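Local coordinates for protein 2,3-dihydroxy-2,3-dihydrophenylpropionate dehydrogenase (Pseudomonas sp. MC1, PDB 5XTF) that probably oxidises naphthalene cis-dihydrodiol to 1,2-dihydroxynaphthalene with NAD(+) as the hydride acceptor, as a short-chain dehydrogenase/reductase of aromatic hydrocarbon breakdown, at residues B[97-103]-B[150-156]; B[23-29]-B[47-53]; B[38-43]-B[247-251]; B[69-74]-B[90-95]. One frame throughout, in Å; residues are numbered along the deposited sequence.

Contact 1 of 4, residues B[97-103]-B[150-156]; sequences HLDCFIA and TNGSVVM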
loop_
_atom_site.group_PDB
_atom_site.type_symbol
_atom_site.label_atom_id
_atom_site.label_comp_id
_atom_site.label_asym_id
_atom_site.label_seq_id
_atom_site.Cartn_x
_atom_site.Cartn_y
_atom_site.Cartn_z
ATOM N N HIS B 97 -4.370 -36.939 -4.981
ATOM C CA HIS B 97 -4.464 -35.799 -4.075
ATOM C C HIS B 97 -4.197 -34.531 -4.884
ATOM O O HIS B 97 -3.892 -34.585 -6.077
ATOM C CB HIS B 97 -3.474 -35.940 -2.907
ATOM C CG HIS B 97 -2.043 -35.897 -3.340
ATOM N ND1 HIS B 97 -1.362 -37.015 -3.769
ATOM C CD2 HIS B 97 -1.180 -34.859 -3.468
ATOM C CE1 HIS B 97 -0.135 -36.672 -4.121
ATOM N NE2 HIS B 97 0.002 -35.370 -3.952
ATOM N N LEU B 98 -4.326 -33.379 -4.232
ATOM C CA LEU B 98 -4.053 -32.097 -4.871
ATOM C C LEU B 98 -3.235 -31.261 -3.900
ATOM O O LEU B 98 -3.659 -31.058 -2.758
ATOM C CB LEU B 98 -5.349 -31.375 -5.257
ATOM C CG LEU B 98 -5.198 -29.960 -5.841
ATOM C CD1 LEU B 98 -4.536 -29.979 -7.226
ATOM C CD2 LEU B 98 -6.529 -29.286 -5.927
ATOM N N ASP B 99 -2.068 -30.782 -4.339
ATOM C CA ASP B 99 -1.232 -29.957 -3.469
ATOM C C ASP B 99 -1.374 -28.458 -3.707
ATOM O O ASP B 99 -1.238 -27.685 -2.759
ATOM C CB ASP B 99 0.247 -30.337 -3.612
ATOM C CG ASP B 99 0.516 -31.772 -3.208
ATOM O OD1 ASP B 99 0.612 -32.033 -1.987
ATOM O OD2 ASP B 99 0.627 -32.640 -4.112
ATOM N N CYS B 100 -1.619 -28.017 -4.935
ATOM C CA CYS B 100 -1.638 -26.594 -5.231
ATOM C C CYS B 100 -2.707 -26.321 -6.273
ATOM O O CYS B 100 -2.856 -27.087 -7.226
ATOM C CB CYS B 100 -0.271 -26.110 -5.738
ATOM S SG CYS B 100 -0.158 -24.297 -6.013
ATOM N N PHE B 101 -3.468 -25.257 -6.072
ATOM C CA PHE B 101 -4.434 -24.790 -7.059
ATOM C C PHE B 101 -4.022 -23.398 -7.517
ATOM O O PHE B 101 -3.850 -22.494 -6.687
ATOM C CB PHE B 101 -5.860 -24.758 -6.500
ATOM C CG PHE B 101 -6.868 -24.203 -7.478
ATOM C CD1 PHE B 101 -7.251 -24.943 -8.584
ATOM C CD2 PHE B 101 -7.418 -22.947 -7.306
ATOM C CE1 PHE B 101 -8.164 -24.450 -9.498
ATOM C CE2 PHE B 101 -8.340 -22.449 -8.224
ATOM C CZ PHE B 101 -8.706 -23.205 -9.315
ATOM N N ILE B 102 -3.861 -23.232 -8.829
ATOM C CA ILE B 102 -3.465 -21.969 -9.437
ATOM C C ILE B 102 -4.654 -21.457 -10.225
ATOM O O ILE B 102 -5.014 -22.027 -11.264
ATOM C CB ILE B 102 -2.240 -22.112 -10.345
ATOM C CG1 ILE B 102 -1.044 -22.649 -9.559
ATOM C CG2 ILE B 102 -1.919 -20.782 -11.005
ATOM C CD1 ILE B 102 0.228 -22.711 -10.372
ATOM N N ALA B 103 -5.271 -20.391 -9.726
ATOM C CA ALA B 103 -6.387 -19.751 -10.405
ATOM C C ALA B 103 -5.803 -18.636 -11.253
ATOM O O ALA B 103 -5.272 -17.657 -10.717
ATOM C CB ALA B 103 -7.398 -19.225 -9.393
ATOM N N THR B 150 -4.088 -32.065 2.179
ATOM C CA THR B 150 -2.654 -31.980 1.959
ATOM C C THR B 150 -2.041 -30.745 2.603
ATOM O O THR B 150 -0.822 -30.554 2.500
ATOM C CB THR B 150 -2.360 -31.977 0.460
ATOM O OG1 THR B 150 -2.998 -30.832 -0.129
ATOM C CG2 THR B 150 -2.916 -33.256 -0.201
ATOM N N ASN B 151 -2.858 -29.914 3.262
ATOM C CA ASN B 151 -2.465 -28.597 3.748
ATOM C C ASN B 151 -1.681 -27.863 2.665
ATOM O O ASN B 151 -0.513 -27.491 2.824
ATOM C CB ASN B 151 -1.682 -28.708 5.058
ATOM C CG ASN B 151 -2.545 -29.201 6.213
ATOM O OD1 ASN B 151 -3.730 -29.563 6.051
ATOM N ND2 ASN B 151 -1.945 -29.235 7.393
ATOM N N GLY B 152 -2.347 -27.685 1.537
ATOM C CA GLY B 152 -1.708 -27.212 0.334
ATOM C C GLY B 152 -1.757 -25.714 0.210
ATOM O O GLY B 152 -1.940 -24.990 1.191
ATOM N N SER B 153 -1.594 -25.232 -1.021
ATOM C CA SER B 153 -1.624 -23.792 -1.219
ATOM C C SER B 153 -2.500 -23.408 -2.410
ATOM O O SER B 153 -2.934 -24.246 -3.206
ATOM C CB SER B 153 -0.201 -23.225 -1.386
ATOM O OG SER B 153 0.383 -23.627 -2.606
ATOM N N VAL B 154 -2.767 -22.102 -2.497
ATOM C CA VAL B 154 -3.426 -21.468 -3.628
ATOM C C VAL B 154 -2.514 -20.375 -4.161
ATOM O O VAL B 154 -1.882 -19.654 -3.381
ATOM C CB VAL B 154 -4.791 -20.879 -3.225
ATOM C CG1 VAL B 154 -5.429 -20.190 -4.399
ATOM C CG2 VAL B 154 -5.678 -21.964 -2.705
ATOM N N VAL B 155 -2.439 -20.248 -5.483
ATOM C CA VAL B 155 -1.800 -19.103 -6.122
ATOM C C VAL B 155 -2.790 -18.532 -7.111
ATOM O O VAL B 155 -3.305 -19.264 -7.963
ATOM C CB VAL B 155 -0.491 -19.455 -6.843
ATOM C CG1 VAL B 155 0.220 -18.173 -7.265
ATOM C CG2 VAL B 155 0.399 -20.308 -5.959
ATOM N N MET B 156 -3.075 -17.238 -6.988
ATOM C CA MET B 156 -3.916 -16.527 -7.927
ATOM C C MET B 156 -3.064 -15.628 -8.805
ATOM O O MET B 156 -2.041 -15.085 -8.372
ATOM C CB MET B 156 -4.970 -15.684 -7.209
ATOM C CG MET B 156 -6.069 -16.491 -6.536
ATOM S SD MET B 156 -7.102 -15.476 -5.456
ATOM C CE MET B 156 -6.305 -15.687 -3.873
#
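T150 carries OG1 between its own backbone N and carbonyl carbon (chi1 61°), which turns the hydroxyl to L98 and lays the methyl against H97. OG1 gives a hydrogen bond to L98 O at 2.7 Å, tilted 21° from that carbonyl's plane, while CG2 comes 3.9 Å from H97 CB; threonine suits the place by offering both a donor and a methyl. The H97 imidazole bonds to Q23 O, and the D99 carboxylate pairs with R256. At G152 a side chain would collide with D99 O, the acceptor of S153 N at 3.0 Å. From there the ladder continues through F101 N to S153 O, V155 N to F101 O and A103 N to V155 O. Strands 100-103 and 153-157 are parallel neighbours in the Rossmann sheet, connected through helix 118-150. On one face C100 SG meets V155 CG2 at 4.0 Å, and I102 CG1 lies 4.2 Å from V155 CB. Across the other, V154 CG1 meets the edge of the F101 ring; helix 118-150 packs on V154, A103 and M156.

Contact 2 of 4, residues B[23-29]-B[47-53]; sequences QQVVSIT and GYCVSAL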
loop_
_atom_site.group_PDB
_atom_site.type_symbol
_atom_site.label_atom_id
_atom_site.label_comp_id
_atom_site.label_asym_id
_atom_site.label_seq_id
_atom_site.Cartn_x
_atom_site.Cartn_y
_atom_site.Cartn_z
ATOM N N GLN B 23 5.547 -36.808 -3.968
ATOM C CA GLN B 23 4.921 -36.459 -5.242
ATOM C C GLN B 23 3.938 -35.300 -5.106
ATOM O O GLN B 23 2.934 -35.412 -4.399
ATOM C CB GLN B 23 4.201 -37.669 -5.811
ATOM C CG GLN B 23 3.693 -37.403 -7.203
ATOM C CD GLN B 23 4.790 -36.829 -8.091
ATOM O OE1 GLN B 23 4.736 -35.658 -8.474
ATOM N NE2 GLN B 23 5.795 -37.654 -8.421
ATOM N N GLN B 24 4.212 -34.194 -5.796
ATOM C CA GLN B 24 3.338 -33.027 -5.743
ATOM C C GLN B 24 2.476 -32.952 -6.993
ATOM O O GLN B 24 2.878 -33.391 -8.074
ATOM C CB GLN B 24 4.121 -31.719 -5.597
ATOM C CG GLN B 24 4.950 -31.629 -4.333
ATOM C CD GLN B 24 4.104 -31.680 -3.088
ATOM O OE1 GLN B 24 3.464 -30.695 -2.736
ATOM N NE2 GLN B 24 4.093 -32.831 -2.410
ATOM N N VAL B 25 1.287 -32.369 -6.827
ATOM C CA VAL B 25 0.260 -32.288 -7.857
ATOM C C VAL B 25 -0.291 -30.869 -7.881
ATOM O O VAL B 25 -0.676 -30.337 -6.833
ATOM C CB VAL B 25 -0.877 -33.288 -7.588
ATOM C CG1 VAL B 25 -2.028 -33.030 -8.526
ATOM C CG2 VAL B 25 -0.364 -34.721 -7.698
ATOM N N VAL B 26 -0.350 -30.265 -9.068
ATOM C CA VAL B 26 -0.837 -28.898 -9.230
ATOM C C VAL B 26 -1.936 -28.869 -10.283
ATOM O O VAL B 26 -1.861 -29.580 -11.291
ATOM C CB VAL B 26 0.295 -27.921 -9.613
ATOM C CG1 VAL B 26 0.931 -28.312 -10.941
ATOM C CG2 VAL B 26 -0.226 -26.483 -9.672
ATOM N N SER B 27 -2.936 -28.018 -10.070
ATOM C CA SER B 27 -4.028 -27.854 -11.012
ATOM C C SER B 27 -4.144 -26.391 -11.429
ATOM O O SER B 27 -4.234 -25.513 -10.571
ATOM C CB SER B 27 -5.327 -28.331 -10.385
ATOM O OG SER B 27 -6.349 -28.217 -11.338
ATOM N N ILE B 28 -4.195 -26.140 -12.738
ATOM C CA ILE B 28 -3.999 -24.814 -13.331
ATOM C C ILE B 28 -5.194 -24.472 -14.225
ATOM O O ILE B 28 -5.443 -25.179 -15.202
ATOM C CB ILE B 28 -2.696 -24.786 -14.155
ATOM C CG1 ILE B 28 -1.519 -25.274 -13.301
ATOM C CG2 ILE B 28 -2.449 -23.410 -14.776
ATOM C CD1 ILE B 28 -0.242 -25.580 -14.074
ATOM N N THR B 29 -5.921 -23.389 -13.915
ATOM C CA THR B 29 -6.893 -22.845 -14.870
ATOM C C THR B 29 -6.212 -21.851 -15.822
ATOM O O THR B 29 -5.078 -21.413 -15.603
ATOM C CB THR B 29 -8.073 -22.142 -14.184
ATOM O OG1 THR B 29 -7.671 -20.828 -13.764
ATOM C CG2 THR B 29 -8.604 -22.931 -12.994
ATOM N N GLY B 47 8.750 -31.373 -12.060
ATOM C CA GLY B 47 8.455 -32.698 -11.565
ATOM C C GLY B 47 7.052 -32.919 -11.054
ATOM O O GLY B 47 6.786 -33.989 -10.497
ATOM N N TYR B 48 6.149 -31.958 -11.222
ATOM C CA TYR B 48 4.779 -32.083 -10.732
ATOM C C TYR B 48 3.941 -32.961 -11.648
ATOM O O TYR B 48 4.159 -33.023 -12.860
ATOM C CB TYR B 48 4.087 -30.711 -10.653
ATOM C CG TYR B 48 4.452 -29.826 -9.477
ATOM C CD1 TYR B 48 5.703 -29.244 -9.386
ATOM C CD2 TYR B 48 3.527 -29.546 -8.477
ATOM C CE1 TYR B 48 6.045 -28.414 -8.315
ATOM C CE2 TYR B 48 3.857 -28.713 -7.400
ATOM C CZ TYR B 48 5.118 -28.150 -7.330
ATOM O OH TYR B 48 5.458 -27.322 -6.272
ATOM N N CYS B 49 2.946 -33.611 -11.065
ATOM C CA CYS B 49 1.803 -34.052 -11.848
ATOM C C CYS B 49 0.894 -32.849 -12.034
ATOM O O CYS B 49 0.630 -32.114 -11.074
ATOM C CB CYS B 49 1.059 -35.185 -11.147
ATOM S SG CYS B 49 2.087 -36.612 -10.728
ATOM N N VAL B 50 0.443 -32.624 -13.265
ATOM C CA VAL B 50 -0.242 -31.389 -13.633
ATOM C C VAL B 50 -1.609 -31.727 -14.199
ATOM O O VAL B 50 -1.726 -32.569 -15.097
ATOM C CB VAL B 50 0.575 -30.570 -14.651
ATOM C CG1 VAL B 50 -0.216 -29.338 -15.104
ATOM C CG2 VAL B 50 1.917 -30.176 -14.044
ATOM N N SER B 51 -2.637 -31.075 -13.680
ATOM C CA SER B 51 -3.911 -31.023 -14.368
ATOM C C SER B 51 -4.188 -29.593 -14.798
ATOM O O SER B 51 -3.655 -28.627 -14.235
ATOM C CB SER B 51 -5.055 -31.544 -13.501
ATOM O OG SER B 51 -5.503 -30.548 -12.628
ATOM N N ALA B 52 -5.040 -29.461 -15.803
ATOM C CA ALA B 52 -5.124 -28.205 -16.531
ATOM C C ALA B 52 -6.530 -28.027 -17.068
ATOM O O ALA B 52 -7.099 -28.958 -17.647
ATOM C CB ALA B 52 -4.112 -28.170 -17.680
ATOM N N LEU B 53 -7.079 -26.838 -16.859
ATOM C CA LEU B 53 -8.370 -26.451 -17.399
ATOM C C LEU B 53 -8.138 -25.515 -18.571
ATOM O O LEU B 53 -7.428 -24.512 -18.443
ATOM C CB LEU B 53 -9.229 -25.769 -16.343
ATOM C CG LEU B 53 -10.576 -25.286 -16.873
ATOM C CD1 LEU B 53 -11.324 -26.427 -17.520
ATOM C CD2 LEU B 53 -11.412 -24.649 -15.755
HETATM O O HOH W 1 5.647 -28.263 -3.829
#
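S51 OG is gripped by two hydroxyls: S27 OG donates to it at 2.8 Å, and T91 OG1 of helix 81-95 is hydrogen-bonded to it. With S27 OG trans to the backbone N (chi1 -177°) and S51 OG between its N and carbonyl carbon (chi1 82°), the two serines meet on the face they share with V25 and C49; small hydroxyls suit this buried spot. Five backbone bonds join the strands, from C49 N to Q24 O up to L53 N to I28 O at 2.9 Å. On the reverse face, V26 and V50 lie side by side, CG1 to CG2 3.8 Å, and I28 CD1 rests 3.9 Å from V50 CG1. The Y48 ring packs at the N-terminal end of the strand pair, CE2 at 3.5 Å from Q24 CB and CD2 at 3.8 Å from V26 CG1, with Y48 OH 2.6 Å from a water that also weakly reaches Q24 OE1, whose main partner is R256 NE. Cutting Y48 back to an alanine would probably uncover Q24 CB and V26 and deprive that water of its phenol partner. G47 follows helix 34-46 in a Schellman motif, and strand 49-54 completes the first beta-alpha-beta unit of the Rossmann fold.

Contact 3 of 4, residues B[38-43]-B[247-251]; sequences ELVRSF and VAPYL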
loop_
_atom_site.group_PDB
_atom_site.type_symbol
_atom_site.label_atom_id
_atom_site.label_comp_id
_atom_site.label_asym_id
_atom_site.label_seq_id
_atom_site.Cartn_x
_atom_site.Cartn_y
_atom_site.Cartn_z
ATOM N N GLU B 38 2.618 -21.705 -19.896
ATOM C CA GLU B 38 3.985 -21.779 -19.398
ATOM C C GLU B 38 4.036 -22.333 -17.982
ATOM O O GLU B 38 5.038 -22.940 -17.595
ATOM C CB GLU B 38 4.640 -20.406 -19.464
ATOM C CG GLU B 38 4.916 -19.941 -20.889
ATOM C CD GLU B 38 5.767 -20.937 -21.701
ATOM O OE1 GLU B 38 6.735 -21.537 -21.156
ATOM O OE2 GLU B 38 5.456 -21.112 -22.895
ATOM N N LEU B 39 2.973 -22.149 -17.204
ATOM C CA LEU B 39 2.926 -22.772 -15.888
ATOM C C LEU B 39 2.853 -24.290 -16.009
ATOM O O LEU B 39 3.517 -25.015 -15.254
ATOM C CB LEU B 39 1.740 -22.225 -15.094
ATOM C CG LEU B 39 1.808 -20.719 -14.825
ATOM C CD1 LEU B 39 0.616 -20.255 -13.983
ATOM C CD2 LEU B 39 3.124 -20.381 -14.155
ATOM N N VAL B 40 2.072 -24.785 -16.972
ATOM C CA VAL B 40 2.056 -26.218 -17.255
ATOM C C VAL B 40 3.457 -26.709 -17.580
ATOM O O VAL B 40 3.963 -27.659 -16.971
ATOM C CB VAL B 40 1.090 -26.527 -18.405
ATOM C CG1 VAL B 40 1.294 -27.987 -18.872
ATOM C CG2 VAL B 40 -0.330 -26.257 -17.981
ATOM N N ARG B 41 4.104 -26.067 -18.550
ATOM C CA ARG B 41 5.439 -26.487 -18.937
ATOM C C ARG B 41 6.413 -26.360 -17.775
ATOM O O ARG B 41 7.278 -27.222 -17.585
ATOM C CB ARG B 41 5.905 -25.673 -20.138
ATOM C CG ARG B 41 5.030 -25.888 -21.352
ATOM C CD ARG B 41 5.368 -24.930 -22.483
ATOM N NE ARG B 41 4.511 -25.164 -23.642
ATOM C CZ ARG B 41 4.341 -24.310 -24.647
ATOM N NH1 ARG B 41 4.968 -23.139 -24.641
ATOM N NH2 ARG B 41 3.530 -24.619 -25.659
ATOM N N SER B 42 6.274 -25.311 -16.965
ATOM C CA SER B 42 7.240 -25.101 -15.891
ATOM C C SER B 42 7.048 -26.096 -14.756
ATOM O O SER B 42 8.029 -26.607 -14.198
ATOM C CB SER B 42 7.139 -23.671 -15.369
ATOM O OG SER B 42 7.884 -22.816 -16.207
ATOM N N PHE B 43 5.802 -26.355 -14.367
ATOM C CA PHE B 43 5.579 -27.266 -13.254
ATOM C C PHE B 43 5.851 -28.705 -13.676
ATOM O O PHE B 43 6.416 -29.493 -12.902
ATOM C CB PHE B 43 4.156 -27.100 -12.707
ATOM C CG PHE B 43 4.006 -25.961 -11.717
ATOM C CD1 PHE B 43 3.708 -24.669 -12.147
ATOM C CD2 PHE B 43 4.158 -26.180 -10.353
ATOM C CE1 PHE B 43 3.567 -23.602 -11.226
ATOM C CE2 PHE B 43 4.013 -25.113 -9.427
ATOM C CZ PHE B 43 3.725 -23.831 -9.874
ATOM N N VAL B 247 7.288 -17.002 -14.767
ATOM C CA VAL B 247 6.730 -18.145 -14.044
ATOM C C VAL B 247 7.430 -18.456 -12.724
ATOM O O VAL B 247 6.830 -19.120 -11.866
ATOM C CB VAL B 247 6.755 -19.413 -14.916
ATOM C CG1 VAL B 247 5.899 -19.215 -16.164
ATOM C CG2 VAL B 247 8.190 -19.782 -15.281
ATOM N N ALA B 248 8.682 -18.031 -12.539
ATOM C CA ALA B 248 9.397 -18.384 -11.316
ATOM C C ALA B 248 8.639 -18.039 -10.035
ATOM O O ALA B 248 8.627 -18.885 -9.125
ATOM C CB ALA B 248 10.797 -17.745 -11.312
ATOM N N PRO B 249 7.989 -16.866 -9.884
ATOM C CA PRO B 249 7.265 -16.606 -8.624
ATOM C C PRO B 249 6.189 -17.634 -8.322
ATOM O O PRO B 249 5.978 -17.972 -7.146
ATOM C CB PRO B 249 6.654 -15.206 -8.838
ATOM C CG PRO B 249 7.507 -14.570 -9.897
ATOM C CD PRO B 249 7.940 -15.705 -10.792
ATOM N N TYR B 250 5.499 -18.144 -9.348
ATOM C CA TYR B 250 4.502 -19.182 -9.105
ATOM C C TYR B 250 5.146 -20.425 -8.507
ATOM O O TYR B 250 4.631 -20.992 -7.540
ATOM C CB TYR B 250 3.778 -19.543 -10.397
ATOM C CG TYR B 250 2.899 -18.465 -10.979
ATOM C CD1 TYR B 250 1.530 -18.456 -10.752
ATOM C CD2 TYR B 250 3.433 -17.495 -11.802
ATOM C CE1 TYR B 250 0.727 -17.502 -11.317
ATOM C CE2 TYR B 250 2.650 -16.538 -12.373
ATOM C CZ TYR B 250 1.297 -16.534 -12.128
ATOM O OH TYR B 250 0.522 -15.549 -12.718
ATOM N N LEU B 251 6.288 -20.843 -9.055
ATOM C CA LEU B 251 6.968 -22.034 -8.557
ATOM C C LEU B 251 7.392 -21.864 -7.107
ATOM O O LEU B 251 7.214 -22.773 -6.291
ATOM C CB LEU B 251 8.184 -22.334 -9.425
ATOM C CG LEU B 251 7.926 -22.880 -10.819
ATOM C CD1 LEU B 251 9.251 -22.850 -11.576
ATOM C CD2 LEU B 251 7.386 -24.306 -10.726
#
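Apolar packing between two helices joins 38-43 to 247-251, both lying against the sheet face that carries V26, I28 and I102. L251 sets CD2 over the centre of the F43 ring, 3.6 Å from the centroid and 6° off the normal, a CH-pi contact. Branched L39 makes a second one: its CD1 stands over the Y250 ring, 4.0 Å from the centroid but nearer the rim, while CD2 reaches V247 CG1 at 3.6 Å. Beside it V247, with CG1 trans to the carbonyl carbon (chi1 -62°), spreads its methyls, CG1 to E38 CB at 3.7 Å and CG2 to S42 OG at 3.2 Å. Replacing F43 by an alanine would probably leave L251 CD2 without the ring it sits on and remove one neighbour of Y250 CB. The Y250 hydroxyl bonds to T157, and the Y250 side chain lies about 4 Å from those of the NAD(+)-binding I35 and N104. Helices ranged over the face of a parallel sheet beside the nucleotide site are characteristic of the Rossmann fold.

Contact 4 of 4, residues B[69-74]-B[90-95]; sequences DALEIV and QTIDRF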
loop_
_atom_site.group_PDB
_atom_site.type_symbol
_atom_site.label_atom_id
_atom_site.label_comp_id
_atom_site.label_asym_id
_atom_site.label_seq_id
_atom_site.Cartn_x
_atom_site.Cartn_y
_atom_site.Cartn_z
ATOM N N ASP B 69 -0.278 -37.977 -22.833
ATOM C CA ASP B 69 -1.333 -38.240 -21.861
ATOM C C ASP B 69 -0.855 -38.087 -20.429
ATOM O O ASP B 69 -1.560 -38.519 -19.506
ATOM C CB ASP B 69 -1.903 -39.643 -22.076
ATOM C CG ASP B 69 -3.100 -39.634 -22.982
ATOM O OD1 ASP B 69 -3.886 -38.656 -22.907
ATOM O OD2 ASP B 69 -3.244 -40.591 -23.775
ATOM N N ALA B 70 0.330 -37.492 -20.221
ATOM C CA ALA B 70 0.820 -37.277 -18.862
ATOM C C ALA B 70 -0.064 -36.297 -18.080
ATOM O O ALA B 70 -0.126 -36.378 -16.846
ATOM C CB ALA B 70 2.272 -36.797 -18.894
ATOM N N LEU B 71 -0.766 -35.391 -18.767
ATOM C CA LEU B 71 -1.612 -34.418 -18.092
ATOM C C LEU B 71 -3.028 -34.951 -17.953
ATOM O O LEU B 71 -3.454 -35.866 -18.659
ATOM C CB LEU B 71 -1.657 -33.086 -18.843
ATOM C CG LEU B 71 -0.314 -32.482 -19.226
ATOM C CD1 LEU B 71 -0.525 -31.179 -19.950
ATOM C CD2 LEU B 71 0.576 -32.296 -18.007
ATOM N N GLU B 72 -3.752 -34.365 -17.016
ATOM C CA GLU B 72 -5.193 -34.511 -16.936
ATOM C C GLU B 72 -5.763 -33.188 -17.412
ATOM O O GLU B 72 -5.402 -32.137 -16.878
ATOM C CB GLU B 72 -5.632 -34.831 -15.509
ATOM C CG GLU B 72 -7.058 -35.332 -15.384
ATOM C CD GLU B 72 -7.290 -36.654 -16.123
ATOM O OE1 GLU B 72 -6.368 -37.506 -16.167
ATOM O OE2 GLU B 72 -8.401 -36.847 -16.652
ATOM N N ILE B 73 -6.611 -33.227 -18.430
ATOM C CA ILE B 73 -7.079 -32.020 -19.101
ATOM C C ILE B 73 -8.598 -32.010 -19.096
ATOM O O ILE B 73 -9.236 -33.020 -19.400
ATOM C CB ILE B 73 -6.532 -31.916 -20.537
ATOM C CG1 ILE B 73 -5.000 -31.932 -20.524
ATOM C CG2 ILE B 73 -7.067 -30.663 -21.240
ATOM C CD1 ILE B 73 -4.352 -32.008 -21.906
ATOM N N VAL B 74 -9.171 -30.877 -18.717
ATOM C CA VAL B 74 -10.600 -30.621 -18.817
ATOM C C VAL B 74 -10.769 -29.419 -19.733
ATOM O O VAL B 74 -10.069 -28.410 -19.567
ATOM C CB VAL B 74 -11.234 -30.349 -17.439
ATOM C CG1 VAL B 74 -12.658 -29.894 -17.597
ATOM C CG2 VAL B 74 -11.149 -31.574 -16.547
ATOM N N GLN B 90 -11.306 -34.978 -11.507
ATOM C CA GLN B 90 -10.398 -35.727 -12.370
ATOM C C GLN B 90 -8.982 -35.712 -11.831
ATOM O O GLN B 90 -8.239 -36.692 -12.001
ATOM C CB GLN B 90 -10.406 -35.148 -13.780
ATOM C CG GLN B 90 -11.632 -35.494 -14.602
ATOM C CD GLN B 90 -11.401 -35.267 -16.087
ATOM O OE1 GLN B 90 -10.268 -35.205 -16.557
ATOM N NE2 GLN B 90 -12.471 -35.225 -16.840
ATOM N N THR B 91 -8.573 -34.600 -11.211
ATOM C CA THR B 91 -7.222 -34.531 -10.671
ATOM C C THR B 91 -7.018 -35.599 -9.601
ATOM O O THR B 91 -6.020 -36.332 -9.617
ATOM C CB THR B 91 -6.940 -33.132 -10.103
ATOM O OG1 THR B 91 -7.045 -32.143 -11.139
ATOM C CG2 THR B 91 -5.541 -33.088 -9.523
ATOM N N ILE B 92 -7.981 -35.720 -8.686
ATOM C CA ILE B 92 -7.883 -36.669 -7.585
ATOM C C ILE B 92 -7.908 -38.100 -8.111
ATOM O O ILE B 92 -7.093 -38.940 -7.713
ATOM C CB ILE B 92 -9.020 -36.419 -6.579
ATOM C CG1 ILE B 92 -8.987 -34.961 -6.117
ATOM C CG2 ILE B 92 -8.917 -37.377 -5.403
ATOM C CD1 ILE B 92 -7.607 -34.495 -5.610
ATOM N N ASP B 93 -8.842 -38.389 -9.024
ATOM C CA ASP B 93 -8.966 -39.734 -9.579
ATOM C C ASP B 93 -7.725 -40.126 -10.357
ATOM O O ASP B 93 -7.263 -41.266 -10.269
ATOM C CB ASP B 93 -10.200 -39.816 -10.467
ATOM C CG ASP B 93 -11.485 -39.690 -9.674
ATOM O OD1 ASP B 93 -11.448 -39.931 -8.440
ATOM O OD2 ASP B 93 -12.533 -39.371 -10.281
ATOM N N ARG B 94 -7.156 -39.190 -11.100
ATOM C CA ARG B 94 -5.955 -39.489 -11.856
ATOM C C ARG B 94 -4.711 -39.477 -10.975
ATOM O O ARG B 94 -3.809 -40.302 -11.165
ATOM C CB ARG B 94 -5.811 -38.492 -13.001
ATOM C CG ARG B 94 -4.520 -38.633 -13.756
ATOM C CD ARG B 94 -4.586 -39.819 -14.671
ATOM N NE ARG B 94 -3.313 -40.027 -15.345
ATOM C CZ ARG B 94 -2.948 -39.379 -16.445
ATOM N NH1 ARG B 94 -3.764 -38.474 -16.983
ATOM N NH2 ARG B 94 -1.769 -39.638 -17.002
ATOM N N PHE B 95 -4.628 -38.561 -10.007
ATOM C CA PHE B 95 -3.395 -38.406 -9.244
ATOM C C PHE B 95 -3.534 -38.633 -7.744
ATOM O O PHE B 95 -2.511 -38.675 -7.052
ATOM C CB PHE B 95 -2.790 -37.010 -9.482
ATOM C CG PHE B 95 -2.399 -36.752 -10.918
ATOM C CD1 PHE B 95 -1.472 -37.570 -11.559
ATOM C CD2 PHE B 95 -2.946 -35.685 -11.619
ATOM C CE1 PHE B 95 -1.110 -37.334 -12.886
ATOM C CE2 PHE B 95 -2.589 -35.435 -12.933
ATOM C CZ PHE B 95 -1.675 -36.261 -13.576
#
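Charged and polar bonds centre on R94, whose guanidinium is held by a carboxylate and two backbone carbonyls. NH1 makes a salt bridge to E72 OE1 at 2.9 Å, in the guanidinium plane although the carboxylate is turned 88° against it. NH2 donates to D69 O at 2.8 Å in a fairly straight bond. NH1 also reaches L71 O at 3.1 Å, from well above that carbonyl's plane. Arginine suits the spot because its N-H groups can serve backbone carbonyls and a carboxylate together; E72 sends CG toward the helix and bends at chi2 (62°) to bring OE1 to NH1. Strand 72-75, outermost within this chain, runs almost antiparallel to helix 81-95, the crossover that takes the chain over the Rossmann sheet to strand 100-103. Van der Waals packing makes up the rest. E72 CB lies 4.0 Å from F95 CE2, R94 CG lies over one face of that ring, and V74 CG2 packs against the Q90 side chain. A carbonyl oxygen, A70 O, stands at the ring edge, 3.6 Å from F95 CZ.

Contacts 1 and 2 are adjoining strips of one parallel sheet, their centres about 9 Å apart: I102 N to S27 O, 2.9 Å, and D99 OD2 to V25 N, 2.8 Å, are probable hydrogen bonds between them. Contacts 3 and 4 involve helices on opposite faces, with centres about 18 Å apart. F43 CE1 of contact 3 packs on I102 CD1 at 3.6 Å, whereas A52 N to E72 O, 2.9 Å, is a probable hydrogen bond joining contacts 2 and 4. The NAD(+) site, empty in this chain, lies near contacts 1 to 3: side chains of I102, T29 and Y250 are each about 4 Å from that of N104. Contact 4 sits farther off, the side chain of I73 about 8 Å from that of Q59.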